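Local coordinates for protein UDP-N-Acetylenolpyruvylglucosamine Reductase (Thermus caldophilus, PDB 2GQT) that reduces UDP-N-acetylenolpyruvylglucosamine to UDP-N-acetylmuramate with the help of a bound FAD, a step in building the peptidoglycan cell wall, at residues L17-P22 / G240-K245; R43-G48 / E60-L65; R216-L221 / R252-E257. One frame throughout, in Å; residues are numbered along the deposited sequence.

Interaction 1 of 3, residues L17-P22 / G240-K245; sequences LGVGGP and GQARAK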
loop_
_atom_site.group_PDB
_atom_site.type_symbol
_atom_site.label_atom_id
_atom_site.label_comp_id
_atom_site.label_asym_id
_atom_site.label_seq_id
_atom_site.Cartn_x
_atom_site.Cartn_y
_atom_site.Cartn_z
ATOM N N LEU A 17 9.150 -5.112 -1.046
ATOM C CA LEU A 17 10.595 -4.886 -0.913
ATOM C C LEU A 17 11.404 -6.167 -0.629
ATOM O O LEU A 17 12.554 -6.287 -1.047
ATOM C CB LEU A 17 10.873 -3.830 0.160
ATOM C CG LEU A 17 12.305 -3.328 0.336
ATOM C CD1 LEU A 17 12.888 -2.833 -0.982
ATOM C CD2 LEU A 17 12.337 -2.231 1.374
ATOM N N GLY A 18 10.813 -7.110 0.096
ATOM C CA GLY A 18 11.464 -8.398 0.350
ATOM C C GLY A 18 12.445 -8.392 1.503
ATOM O O GLY A 18 13.394 -9.184 1.518
ATOM N N VAL A 19 12.218 -7.504 2.466
ATOM C CA VAL A 19 12.984 -7.481 3.710
ATOM C C VAL A 19 12.007 -7.508 4.875
ATOM O O VAL A 19 10.852 -7.079 4.755
ATOM C CB VAL A 19 13.962 -6.255 3.834
ATOM C CG1 VAL A 19 14.868 -6.159 2.624
ATOM C CG2 VAL A 19 13.204 -4.952 4.045
ATOM N N GLY A 20 12.469 -8.047 5.994
ATOM C CA GLY A 20 11.666 -8.046 7.197
ATOM C C GLY A 20 11.834 -9.294 8.023
ATOM O O GLY A 20 11.816 -10.409 7.502
ATOM N N GLY A 21 11.983 -9.086 9.325
ATOM C CA GLY A 21 12.195 -10.166 10.270
ATOM C C GLY A 21 10.926 -10.849 10.743
ATOM O O GLY A 21 9.848 -10.703 10.127
ATOM N N PRO A 22 11.044 -11.626 11.841
ATOM C CA PRO A 22 9.956 -12.483 12.331
ATOM C C PRO A 22 8.720 -11.747 12.832
ATOM O O PRO A 22 8.818 -10.663 13.407
ATOM C CB PRO A 22 10.597 -13.249 13.502
ATOM C CG PRO A 22 12.051 -13.073 13.347
ATOM C CD PRO A 22 12.256 -11.760 12.670
ATOM N N GLY A 240 18.588 -9.074 -4.290
ATOM C CA GLY A 240 18.531 -10.490 -3.942
ATOM C C GLY A 240 18.297 -10.760 -2.476
ATOM O O GLY A 240 17.223 -11.226 -2.090
ATOM N N GLN A 241 19.300 -10.471 -1.655
ATOM C CA GLN A 241 19.219 -10.765 -0.232
ATOM C C GLN A 241 19.495 -9.530 0.618
ATOM O O GLN A 241 20.168 -9.612 1.647
ATOM C CB GLN A 241 20.174 -11.909 0.136
ATOM C CG GLN A 241 19.742 -13.286 -0.366
ATOM C CD GLN A 241 20.534 -14.416 0.261
ATOM O OE1 GLN A 241 19.963 -15.328 0.858
ATOM N NE2 GLN A 241 21.857 -14.360 0.134
ATOM N N ALA A 242 18.957 -8.385 0.194
ATOM C CA ALA A 242 19.097 -7.159 0.972
ATOM C C ALA A 242 18.571 -7.373 2.380
ATOM O O ALA A 242 17.569 -8.070 2.589
ATOM C CB ALA A 242 18.364 -5.996 0.309
ATOM N N ARG A 243 19.269 -6.794 3.348
ATOM C CA ARG A 243 18.750 -6.681 4.694
ATOM C C ARG A 243 18.161 -5.290 4.849
ATOM O O ARG A 243 18.590 -4.351 4.164
ATOM C CB ARG A 243 19.859 -6.893 5.721
ATOM C CG ARG A 243 20.461 -8.296 5.724
ATOM C CD ARG A 243 21.766 -8.360 4.946
ATOM N NE ARG A 243 22.860 -7.686 5.649
ATOM C CZ ARG A 243 23.676 -8.276 6.524
ATOM N NH1 ARG A 243 23.534 -9.564 6.819
ATOM N NH2 ARG A 243 24.638 -7.577 7.109
ATOM N N ALA A 244 17.185 -5.150 5.743
ATOM C CA ALA A 244 16.604 -3.838 6.020
ATOM C C ALA A 244 17.670 -2.833 6.451
ATOM O O ALA A 244 17.570 -1.650 6.131
ATOM C CB ALA A 244 15.503 -3.934 7.063
ATOM N N LYS A 245 18.696 -3.312 7.159
ATOM C CA LYS A 245 19.824 -2.477 7.583
ATOM C C LYS A 245 20.511 -1.791 6.397
ATOM O O LYS A 245 20.901 -0.622 6.481
ATOM C CB LYS A 245 20.822 -3.324 8.385
ATOM C CG LYS A 245 22.206 -2.735 8.541
ATOM C CD LYS A 245 23.052 -3.564 9.478
ATOM C CE LYS A 245 23.474 -4.882 8.868
ATOM N NZ LYS A 245 24.599 -5.464 9.656
HETATM O O HOH W 1 16.036 -9.760 0.970
#
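Val19 lays its two methyl groups over the chain from Ala242 to Ala244, where the loop between strands 5-10 and 22-28 meets the N-terminal start of helix 244-257, with Arg243 as the N-cap residue. Val19 CG1 lies close to Ala242 O, at 3.3 Å, and also reaches the methyl of that residue. CG2, placed between the backbone N and the carbonyl carbon (chi1 -53° puts CG1 beside the N), comes within 3.9 Å of Ala244 CB. The branch point follows the same track, Val19 CB standing 3.9 Å from Ala244 N. One valine thus straddles the entry to the helix, and no direct hydrogen bond joins the two segments.

An alanine in place of Val19 would probably open a gap between the loop and the Ala242 and Ala244 methyls, since CG1 and CG2 supply the side-chain packing here.

Neighbours fix both partners: Thr15 OG1 is bonded to Gly18 N and Val19 O, while Asp55 OD1 accepts from Ala244 N and OD2 from Lys245 N at the start of the helix. Leu52 of strand 51-53 touches both Val19 and Ala244. The contact thereby ties the start of a helix in the C-terminal reductase domain to the loop that leads into strand 22-28. Beside the valine, the polar link is indirect: water 1 lies 2.8 Å from both Gly18 O and Ala242 O, bridging two carbonyl oxygens that are 4.5 Å apart.

Interaction 2 of 3, residues R43-G48 / E60-L65; sequences RVLGNG and ERVIRL. With FAD (flavin-adenine dinucleotide), chain C.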
loop_
_atom_site.group_PDB
_atom_site.type_symbol
_atom_site.label_atom_id
_atom_site.label_comp_id
_atom_site.label_asym_id
_atom_site.label_seq_id
_atom_site.Cartn_x
_atom_site.Cartn_y
_atom_site.Cartn_z
ATOM N N ARG A 43 -1.006 -5.102 14.566
ATOM C CA ARG A 43 -0.828 -4.278 13.378
ATOM C C ARG A 43 -1.605 -4.964 12.258
ATOM O O ARG A 43 -1.864 -6.165 12.335
ATOM C CB ARG A 43 0.646 -4.217 12.984
ATOM C CG ARG A 43 1.577 -3.648 14.042
ATOM C CD ARG A 43 3.005 -3.705 13.555
ATOM N NE ARG A 43 3.953 -3.386 14.615
ATOM C CZ ARG A 43 4.664 -2.268 14.685
ATOM N NH1 ARG A 43 4.562 -1.330 13.749
ATOM N NH2 ARG A 43 5.494 -2.096 15.701
ATOM N N VAL A 44 -1.983 -4.216 11.226
ATOM C CA VAL A 44 -2.632 -4.810 10.056
ATOM C C VAL A 44 -1.664 -4.780 8.879
ATOM O O VAL A 44 -1.033 -3.756 8.583
ATOM C CB VAL A 44 -3.946 -4.092 9.673
ATOM C CG1 VAL A 44 -4.651 -4.822 8.531
ATOM C CG2 VAL A 44 -4.860 -3.985 10.866
ATOM N N LEU A 45 -1.537 -5.924 8.220
ATOM C CA LEU A 45 -0.726 -6.035 7.023
ATOM C C LEU A 45 -1.624 -6.131 5.801
ATOM O O LEU A 45 -2.511 -7.000 5.750
ATOM C CB LEU A 45 0.162 -7.277 7.119
ATOM C CG LEU A 45 0.987 -7.706 5.908
ATOM C CD1 LEU A 45 2.090 -6.700 5.592
ATOM C CD2 LEU A 45 1.545 -9.096 6.158
ATOM N N GLY A 46 -1.400 -5.247 4.828
ATOM C CA GLY A 46 -2.085 -5.325 3.536
ATOM C C GLY A 46 -1.200 -6.101 2.578
ATOM O O GLY A 46 -0.695 -7.170 2.919
ATOM N N ASN A 47 -0.974 -5.544 1.391
ATOM C CA ASN A 47 -0.090 -6.189 0.427
ATOM C C ASN A 47 1.402 -5.944 0.687
ATOM O O ASN A 47 2.245 -6.392 -0.084
ATOM C CB ASN A 47 -0.456 -5.795 -1.002
ATOM C CG ASN A 47 0.023 -6.809 -2.023
ATOM O OD1 ASN A 47 -0.071 -8.022 -1.805
ATOM N ND2 ASN A 47 0.525 -6.313 -3.144
ATOM N N GLY A 48 1.725 -5.241 1.772
ATOM C CA GLY A 48 3.114 -5.006 2.142
ATOM C C GLY A 48 3.883 -4.143 1.155
ATOM O O GLY A 48 5.111 -4.260 1.094
ATOM N N GLU A 60 4.081 -7.505 17.831
ATOM C CA GLU A 60 2.622 -7.501 17.887
ATOM C C GLU A 60 2.034 -8.578 16.980
ATOM O O GLU A 60 2.725 -9.120 16.108
ATOM C CB GLU A 60 2.054 -6.134 17.486
ATOM C CG GLU A 60 2.471 -4.969 18.376
ATOM C CD GLU A 60 3.811 -4.368 18.004
ATOM O OE1 GLU A 60 4.363 -4.697 16.930
ATOM O OE2 GLU A 60 4.319 -3.550 18.802
ATOM N N ARG A 61 0.758 -8.884 17.191
ATOM C CA ARG A 61 0.019 -9.725 16.262
ATOM C C ARG A 61 -0.087 -8.966 14.947
ATOM O O ARG A 61 -0.452 -7.791 14.942
ATOM C CB ARG A 61 -1.372 -10.018 16.801
ATOM C CG ARG A 61 -1.382 -10.791 18.106
ATOM C CD ARG A 61 -2.806 -11.054 18.531
ATOM N NE ARG A 61 -2.866 -11.871 19.740
ATOM C CZ ARG A 61 -3.995 -12.261 20.325
ATOM N NH1 ARG A 61 -5.171 -11.904 19.824
ATOM N NH2 ARG A 61 -3.944 -13.009 21.419
ATOM N N VAL A 62 0.272 -9.627 13.850
ATOM C CA VAL A 62 0.142 -9.022 12.527
ATOM C C VAL A 62 -1.060 -9.670 11.844
ATOM O O VAL A 62 -1.068 -10.876 11.604
ATOM C CB VAL A 62 1.438 -9.171 11.698
ATOM C CG1 VAL A 62 1.255 -8.568 10.323
ATOM C CG2 VAL A 62 2.592 -8.473 12.405
ATOM N N ILE A 63 -2.083 -8.869 11.571
ATOM C CA ILE A 63 -3.355 -9.350 11.056
ATOM C C ILE A 63 -3.445 -9.169 9.543
ATOM O O ILE A 63 -3.170 -8.081 9.017
ATOM C CB ILE A 63 -4.530 -8.624 11.736
ATOM C CG1 ILE A 63 -4.547 -8.924 13.240
ATOM C CG2 ILE A 63 -5.856 -9.017 11.099
ATOM C CD1 ILE A 63 -5.542 -8.108 14.024
ATOM N N ARG A 64 -3.807 -10.254 8.863
ATOM C CA ARG A 64 -4.130 -10.260 7.431
ATOM C C ARG A 64 -5.612 -10.560 7.293
ATOM O O ARG A 64 -6.125 -11.483 7.932
ATOM C CB ARG A 64 -3.372 -11.382 6.711
ATOM C CG ARG A 64 -1.903 -11.172 6.489
ATOM C CD ARG A 64 -1.379 -12.222 5.522
ATOM N NE ARG A 64 -1.862 -13.586 5.774
ATOM C CZ ARG A 64 -1.631 -14.605 4.955
ATOM N NH1 ARG A 64 -0.934 -14.410 3.840
ATOM N NH2 ARG A 64 -2.083 -15.817 5.242
ATOM N N LEU A 65 -6.288 -9.810 6.430
ATOM C CA LEU A 65 -7.708 -10.006 6.184
ATOM C C LEU A 65 -7.926 -10.868 4.962
ATOM O O LEU A 65 -7.506 -10.514 3.857
ATOM C CB LEU A 65 -8.397 -8.659 5.997
ATOM C CG LEU A 65 -8.276 -7.642 7.132
ATOM C CD1 LEU A 65 -8.897 -6.337 6.687
ATOM C CD2 LEU A 65 -8.923 -8.146 8.420
HETATM P PA FAD C . 0.816 -2.171 3.410
HETATM O O1A FAD C . 2.108 -1.764 2.836
HETATM O O2A FAD C . 0.571 -3.586 3.766
HETATM O O5B FAD C . 0.472 -1.301 4.692
HETATM C C5B FAD C . 0.607 0.124 4.631
HETATM C C4B FAD C . -0.097 0.759 5.810
HETATM O O4B FAD C . -1.510 0.495 5.697
HETATM C C3B FAD C . 0.336 0.209 7.177
HETATM O O3B FAD C . 0.217 1.268 8.128
HETATM C C2B FAD C . -0.714 -0.862 7.443
HETATM O O2B FAD C . -0.876 -1.123 8.836
HETATM C C1B FAD C . -1.954 -0.186 6.898
HETATM N N9A FAD C . -3.058 -1.092 6.518
HETATM C C8A FAD C . -3.016 -2.073 5.603
HETATM N N7A FAD C . -4.219 -2.647 5.528
HETATM C C5A FAD C . -5.036 -2.012 6.375
HETATM C C6A FAD C . -6.376 -2.157 6.755
HETATM N N6A FAD C . -7.189 -3.076 6.217
HETATM N N1A FAD C . -6.873 -1.315 7.684
HETATM C C2A FAD C . -6.104 -0.377 8.253
HETATM N N3A FAD C . -4.822 -0.206 7.942
HETATM C C4A FAD C . -4.288 -1.024 7.013
HETATM N N1 FAD C . 1.358 4.574 -3.559
HETATM C C2 FAD C . 0.623 5.618 -4.077
HETATM O O2 FAD C . -0.025 6.336 -3.329
HETATM N N3 FAD C . 0.642 5.870 -5.447
HETATM C C4 FAD C . 1.368 5.075 -6.325
HETATM O O4 FAD C . 1.353 5.323 -7.535
HETATM C C4X FAD C . 2.101 4.015 -5.793
HETATM N N5 FAD C . 2.852 3.199 -6.635
HETATM C C5X FAD C . 3.530 2.097 -6.098
HETATM C C6 FAD C . 4.224 1.246 -6.959
HETATM C C7 FAD C . 4.899 0.134 -6.465
HETATM C C7M FAD C . 5.644 -0.794 -7.432
HETATM C C8 FAD C . 4.882 -0.118 -5.088
HETATM C C8M FAD C . 5.626 -1.336 -4.523
HETATM C C9 FAD C . 4.197 0.738 -4.229
HETATM C C9A FAD C . 3.515 1.851 -4.720
HETATM N N10 FAD C . 2.818 2.722 -3.864
HETATM C C10 FAD C . 2.092 3.775 -4.415
HETATM C "C1'" FAD C . 2.851 2.570 -2.386
HETATM C "C2'" FAD C . 1.794 1.579 -1.873
HETATM O "O2'" FAD C . 1.344 0.715 -2.935
HETATM C "C3'" FAD C . 0.575 2.282 -1.275
HETATM O "O3'" FAD C . 0.975 3.068 -0.144
HETATM C "C4'" FAD C . -0.521 1.284 -0.880
HETATM O "O4'" FAD C . -1.709 2.000 -0.538
HETATM C "C5'" FAD C . -0.130 0.379 0.286
HETATM O "O5'" FAD C . -1.151 -0.614 0.398
HETATM P P FAD C . -0.781 -2.062 0.960
HETATM O O1P FAD C . -2.041 -2.828 0.998
HETATM O O2P FAD C . 0.397 -2.632 0.271
HETATM O O3P FAD C . -0.401 -1.655 2.466
HETATM O O HOH W 2 6.721 -2.515 18.132
HETATM O O HOH W 3 -5.080 -7.617 5.137
#
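Arg43 and Glu60 meet through their side chains at one end of a parallel strand pair. NE of Arg43 donates to Glu60 OE1 at 2.7 Å, the oxygen lying in the guanidinium plane but being approached from above the carboxylate, whose plane is turned 65° away. A second bond of this salt bridge, from NH2 to the same oxygen, is weak; water 2 donates to Glu60 OE2 and accepts a weak bond from Arg43 NH2. The bend of Glu60 at chi2 (84°) sets CD off the line of its chain, toward the extended arginine.

Inward, the backbones bond in parallel register: Arg43 N to Arg61 O, Ile63 N to Arg43 O and Leu45 N to Ile63 O, each at 2.8 Å. Leu45 CB packs on Val62 CG1 at 3.6 Å, and its CD2 runs alongside Arg64 CG. Water 3 bridges Leu45 O and Leu65 N.

The same strand pair binds the cofactor. Val44 O accepts the ribose hydroxyl O2B of FAD at 2.6 Å, Val44 CG1 touches adenine C5A, and Leu65 CD1 lies 3.7 Å from N6A. Gly46 N and Gly48 N both donate to FAD O2A, while Asn47 N gives a nearly straight bond to O1P; a CB on Gly46 would collide with that phosphate oxygen.

Farther out, Arg43 makes a cation-pi contact with Trp267 and bonds to Pro268 O, and strand 22-28 flanks strand 61-65 on its other side. A strand running into a glycine-rich pyrophosphate-binding turn is characteristic of the FAD-binding domain of the MurB family.

Interaction 3 of 3, residues R216-L221 / R252-E257; sequences RGLKGL and RRVQEE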
loop_
_atom_site.group_PDB
_atom_site.type_symbol
_atom_site.label_atom_id
_atom_site.label_comp_id
_atom_site.label_asym_id
_atom_site.label_seq_id
_atom_site.Cartn_x
_atom_site.Cartn_y
_atom_site.Cartn_z
ATOM N N ARG A 216 21.633 14.500 -8.558
ATOM C CA ARG A 216 22.718 14.341 -7.598
ATOM C C ARG A 216 23.598 13.125 -7.890
ATOM O O ARG A 216 24.562 12.871 -7.174
ATOM C CB ARG A 216 22.180 14.279 -6.168
ATOM C CG ARG A 216 21.421 15.524 -5.741
ATOM C CD ARG A 216 22.176 16.806 -6.084
ATOM N NE ARG A 216 21.472 17.979 -5.584
ATOM C CZ ARG A 216 21.476 18.354 -4.312
ATOM N NH1 ARG A 216 22.171 17.666 -3.413
ATOM N NH2 ARG A 216 20.791 19.426 -3.939
ATOM N N GLY A 217 23.261 12.386 -8.945
ATOM C CA GLY A 217 24.081 11.269 -9.404
ATOM C C GLY A 217 23.979 10.024 -8.541
ATOM O O GLY A 217 24.844 9.144 -8.597
ATOM N N LEU A 218 22.911 9.918 -7.758
ATOM C CA LEU A 218 22.844 8.853 -6.757
ATOM C C LEU A 218 22.325 7.515 -7.281
ATOM O O LEU A 218 22.474 6.502 -6.614
ATOM C CB LEU A 218 22.070 9.314 -5.515
ATOM C CG LEU A 218 22.571 10.609 -4.865
ATOM C CD1 LEU A 218 21.753 10.931 -3.618
ATOM C CD2 LEU A 218 24.068 10.560 -4.538
ATOM N N LYS A 219 21.744 7.502 -8.479
ATOM C CA LYS A 219 21.346 6.232 -9.092
ATOM C C LYS A 219 22.537 5.289 -9.133
ATOM O O LYS A 219 23.665 5.712 -9.439
ATOM C CB LYS A 219 20.789 6.436 -10.495
ATOM C CG LYS A 219 19.476 7.196 -10.497
ATOM C CD LYS A 219 19.091 7.680 -11.879
ATOM C CE LYS A 219 18.187 6.698 -12.576
ATOM N NZ LYS A 219 17.926 7.041 -14.004
ATOM N N GLY A 220 22.294 4.027 -8.793
ATOM C CA GLY A 220 23.343 3.019 -8.818
ATOM C C GLY A 220 24.165 2.842 -7.556
ATOM O O GLY A 220 24.940 1.894 -7.462
ATOM N N LEU A 221 24.018 3.744 -6.587
ATOM C CA LEU A 221 24.696 3.560 -5.305
ATOM C C LEU A 221 24.111 2.357 -4.587
ATOM O O LEU A 221 22.887 2.174 -4.557
ATOM C CB LEU A 221 24.622 4.808 -4.439
ATOM C CG LEU A 221 25.574 5.942 -4.834
ATOM C CD1 LEU A 221 25.420 7.098 -3.871
ATOM C CD2 LEU A 221 27.034 5.500 -4.893
ATOM N N ARG A 252 19.850 6.805 4.515
ATOM C CA ARG A 252 20.671 7.807 5.187
ATOM C C ARG A 252 21.662 8.464 4.227
ATOM O O ARG A 252 21.922 9.663 4.319
ATOM C CB ARG A 252 21.392 7.196 6.382
ATOM C CG ARG A 252 20.479 6.893 7.557
ATOM C CD ARG A 252 21.277 6.639 8.830
ATOM N NE ARG A 252 22.261 5.575 8.655
ATOM C CZ ARG A 252 22.001 4.274 8.766
ATOM N NH1 ARG A 252 20.775 3.850 9.055
ATOM N NH2 ARG A 252 22.971 3.393 8.587
ATOM N N ARG A 253 22.204 7.686 3.295
ATOM C CA ARG A 253 23.119 8.232 2.302
ATOM C C ARG A 253 22.434 9.272 1.420
ATOM O O ARG A 253 23.015 10.318 1.127
ATOM C CB ARG A 253 23.712 7.109 1.458
ATOM C CG ARG A 253 24.664 6.197 2.232
ATOM C CD ARG A 253 26.074 6.737 2.190
ATOM N NE ARG A 253 26.661 6.468 0.883
ATOM C CZ ARG A 253 27.402 7.330 0.204
ATOM N NH1 ARG A 253 27.632 8.544 0.706
ATOM N NH2 ARG A 253 27.889 6.983 -0.982
ATOM N N VAL A 254 21.189 9.005 1.027
ATOM C CA VAL A 254 20.423 9.986 0.254
ATOM C C VAL A 254 20.163 11.235 1.095
ATOM O O VAL A 254 20.304 12.353 0.610
ATOM C CB VAL A 254 19.077 9.414 -0.298
ATOM C CG1 VAL A 254 18.242 10.512 -0.972
ATOM C CG2 VAL A 254 19.340 8.273 -1.266
ATOM N N GLN A 255 19.793 11.027 2.355
ATOM C CA GLN A 255 19.456 12.125 3.249
ATOM C C GLN A 255 20.663 12.990 3.629
ATOM O O GLN A 255 20.500 14.150 4.017
ATOM C CB GLN A 255 18.732 11.589 4.480
ATOM C CG GLN A 255 17.342 11.044 4.151
ATOM C CD GLN A 255 16.646 10.425 5.346
ATOM O OE1 GLN A 255 17.284 9.844 6.217
ATOM N NE2 GLN A 255 15.314 10.538 5.377
ATOM N N GLU A 256 21.876 12.442 3.521
ATOM C CA GLU A 256 23.098 13.256 3.671
ATOM C C GLU A 256 23.153 14.319 2.562
ATOM O O GLU A 256 23.657 15.423 2.786
ATOM C CB GLU A 256 24.366 12.377 3.691
ATOM C CG GLU A 256 25.666 13.132 3.986
ATOM C CD GLU A 256 26.850 12.214 4.225
ATOM O OE1 GLU A 256 26.835 11.454 5.224
ATOM O OE2 GLU A 256 27.806 12.272 3.425
ATOM N N GLU A 257 22.601 14.008 1.391
ATOM C CA GLU A 257 22.656 14.889 0.214
ATOM C C GLU A 257 21.428 15.748 -0.040
ATOM O O GLU A 257 21.542 16.833 -0.627
ATOM C CB GLU A 257 22.886 14.063 -1.051
ATOM C CG GLU A 257 24.168 13.257 -1.049
ATOM C CD GLU A 257 25.389 14.118 -0.765
ATOM O OE1 GLU A 257 25.617 15.095 -1.502
ATOM O OE2 GLU A 257 26.114 13.803 0.189
HETATM O O HOH W 4 20.316 19.588 -1.110
HETATM O O HOH W 5 24.498 15.998 -3.974
#
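Arg216, Leu218 and Leu221 face Glu257, Val254 and Arg253 in that order, the loop running counter to the last part of helix 244-257, with Leu218 CA and Val254 CA 7.5 Å apart. Two turns shape the loop: Gly217, with positive phi, forms a Schellman motif at the end of helix 209-215, and a type II beta turn from Leu218 to Leu221 places Gly220 at its third position.

Leu218 points its CD1 at the helix, 4.2 Å from Glu257 CB and similarly close to Val254 CA and CG2. Ile213 and Ile228 touch both Leu218 and Val254 and extend this apolar patch. Toward the outside, Leu221 CD1 meets Arg253 NH2 at 3.8 Å, the two side chains crossing at about a right angle.

At the other end Arg216 NH1 makes a weak hydrogen bond to Glu257 O at 3.0 Å. Two waters add bridges beside it: water 4 joins Arg216 NH2 to the same carbonyl, and water 5 joins NH1 to Glu257 OE1. The opposite charges therefore face each other through water, NH1 and OE1 being 4.7 Å apart.

Leu218, with Arg216 and Arg253 at the exposed margin, thus packs a helix-ending Schellman motif and its following beta turn against the final helix of the MurB C-terminal domain, with Val254 about 12 Å, side chain to side chain, from the probable proton donor Cys199.

Overall arrangement
From the N terminus, residues 17-22 come first and pair with 240-245, so interaction 1 closes a long loop that takes in most of the chain. Interaction 2 lies wholly within it, pairing two strands of the FAD-binding domain that are only a short excursion apart. Residues 216-221 open interaction 3 before interaction 1 has closed, and 252-257 complete it afterwards, so the two cross; they use opposite ends of helix 244-257. That helix therefore meets the loop between strands 5-10 and 22-28 at its start and its own C-terminal domain at its finish. Interactions 2 and 3 follow one another in series, their centres about 31 Å apart.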